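Local coordinates for protein ATP12 ATPase (Paracoccus denitrificans, PDB 2R31) that probably acts as a chaperone in the assembly of the F1 part of ATP synthase, at residues G98-S103 and P176-L181. Sequence-based numbering, arbitrary orientation.
Sequences GTDLLS and PGSLIL
Two donors grip D100 OD1: S178 OG at 2.7 Å, on the syn side and 19° out of the carboxylate plane, and L102 N on the anti lone pair, which closes an Asx turn. The second carboxylate oxygen, OD2, takes I180 N through its syn lone pair at 2.9 Å in a nearly straight bond (N-H...O 169°), with L179 N also 2.8 Å from OD2. S178 OG, which donates its hydrogen bond to D100 OD1, also accepts from L181 N at 2.9 Å and so caps the N-terminus of helix 179-186. Chi1 of -159° sets D100 CG anti to the backbone N, and from CG the two oxygens extend to S178 OG and I180 N. Beside this network L101 N donates to G177 O, at 3.0 Å. Apolar side chains pack next to the polar cluster: L102 CD1 lies 3.8 Å from I180 CG2, and L102 CD2 packs on L181 CG, while W120, L123 and I124 of helix 110-130 also touch L102. An alanine at D100 would probably leave S178 OG and the amides of L102 and I180 without their acceptor and let the loop shift from the helix start. A buried carboxylate facing amides at a helix N-terminus is likely to be stabilised as the anion, its charge complementing the helix dipole.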
loop_
_atom_site.group_PDB
_atom_site.type_symbol
_atom_site.label_atom_id
_atom_site.label_comp_id
_atom_site.label_asym_id
_atom_site.label_seq_id
_atom_site.Cartn_x
_atom_site.Cartn_y
_atom_site.Cartn_z
ATOM N N GLY A 98 -3.341 14.949 7.851
ATOM C CA GLY A 98 -3.634 16.383 7.685
ATOM C C GLY A 98 -4.008 16.760 6.244
ATOM O O GLY A 98 -4.340 17.928 6.022
ATOM N N THR A 99 -3.938 15.825 5.312
ATOM C CA THR A 99 -4.207 16.014 3.907
ATOM C C THR A 99 -4.988 14.821 3.386
ATOM O O THR A 99 -4.629 14.205 2.374
ATOM C CB THR A 99 -2.898 16.174 3.079
ATOM O OG1 THR A 99 -2.098 14.977 3.127
ATOM C CG2 THR A 99 -2.024 17.334 3.523
ATOM N N ASP A 100 -6.046 14.424 4.115
ATOM C CA ASP A 100 -6.695 13.181 3.804
ATOM C C ASP A 100 -7.819 13.385 2.793
ATOM O O ASP A 100 -8.681 14.254 2.999
ATOM C CB ASP A 100 -7.239 12.527 5.105
ATOM C CG ASP A 100 -7.461 11.041 4.923
ATOM O OD1 ASP A 100 -8.395 10.663 4.160
ATOM O OD2 ASP A 100 -6.678 10.271 5.535
ATOM N N LEU A 101 -7.873 12.543 1.757
ATOM C CA LEU A 101 -8.982 12.554 0.807
ATOM C C LEU A 101 -10.341 12.686 1.507
ATOM O O LEU A 101 -11.233 13.379 1.027
ATOM C CB LEU A 101 -8.937 11.234 0.022
ATOM C CG LEU A 101 -9.932 11.096 -1.117
ATOM C CD1 LEU A 101 -9.472 11.902 -2.342
ATOM C CD2 LEU A 101 -10.109 9.620 -1.499
ATOM N N LEU A 102 -10.517 11.949 2.607
ATOM C CA LEU A 102 -11.826 11.842 3.231
ATOM C C LEU A 102 -12.242 13.143 3.928
ATOM O O LEU A 102 -13.440 13.294 4.271
ATOM C CB LEU A 102 -11.907 10.703 4.211
ATOM C CG LEU A 102 -11.450 9.327 3.757
ATOM C CD1 LEU A 102 -11.922 8.289 4.778
ATOM C CD2 LEU A 102 -11.949 8.938 2.361
ATOM N N SER A 103 -11.299 14.042 4.183
ATOM C CA SER A 103 -11.584 15.344 4.822
ATOM C C SER A 103 -11.991 16.404 3.829
ATOM O O SER A 103 -12.635 17.378 4.231
ATOM C CB SER A 103 -10.339 15.896 5.548
ATOM O OG SER A 103 -10.031 15.170 6.705
ATOM N N PRO A 176 -4.563 6.223 -3.129
ATOM C CA PRO A 176 -5.814 6.929 -2.987
ATOM C C PRO A 176 -5.694 8.307 -2.366
ATOM O O PRO A 176 -6.614 9.126 -2.431
ATOM C CB PRO A 176 -6.617 5.978 -2.099
ATOM C CG PRO A 176 -5.612 5.271 -1.222
ATOM C CD PRO A 176 -4.448 5.062 -2.222
ATOM N N GLY A 177 -4.560 8.578 -1.714
ATOM C CA GLY A 177 -4.366 9.847 -1.020
ATOM C C GLY A 177 -5.064 9.966 0.316
ATOM O O GLY A 177 -5.527 11.064 0.683
ATOM N N SER A 178 -5.129 8.892 1.067
ATOM C CA SER A 178 -5.848 8.855 2.324
ATOM C C SER A 178 -5.123 7.964 3.331
ATOM O O SER A 178 -4.984 6.758 3.118
ATOM C CB SER A 178 -7.262 8.309 2.129
ATOM O OG SER A 178 -7.947 8.174 3.350
ATOM N N LEU A 179 -4.713 8.570 4.464
ATOM C CA LEU A 179 -4.239 7.730 5.566
ATOM C C LEU A 179 -5.355 6.894 6.135
ATOM O O LEU A 179 -5.113 5.733 6.498
ATOM C CB LEU A 179 -3.605 8.635 6.660
ATOM C CG LEU A 179 -3.065 7.848 7.849
ATOM C CD1 LEU A 179 -1.997 6.870 7.472
ATOM C CD2 LEU A 179 -2.532 8.841 8.890
ATOM N N ILE A 180 -6.562 7.456 6.271
ATOM C CA ILE A 180 -7.651 6.679 6.854
ATOM C C ILE A 180 -7.960 5.437 6.020
ATOM O O ILE A 180 -8.146 4.344 6.584
ATOM C CB ILE A 180 -8.888 7.536 7.090
ATOM C CG1 ILE A 180 -8.585 8.727 8.019
ATOM C CG2 ILE A 180 -10.045 6.694 7.617
ATOM C CD1 ILE A 180 -7.806 8.375 9.311
ATOM N N LEU A 181 -8.037 5.571 4.689
ATOM C CA LEU A 181 -8.294 4.374 3.900
ATOM C C LEU A 181 -7.181 3.375 4.001
ATOM O O LEU A 181 -7.415 2.146 4.041
ATOM C CB LEU A 181 -8.540 4.716 2.426
ATOM C CG LEU A 181 -9.807 5.530 2.115
ATOM C CD1 LEU A 181 -9.872 5.808 0.624
ATOM C CD2 LEU A 181 -11.062 4.830 2.589
#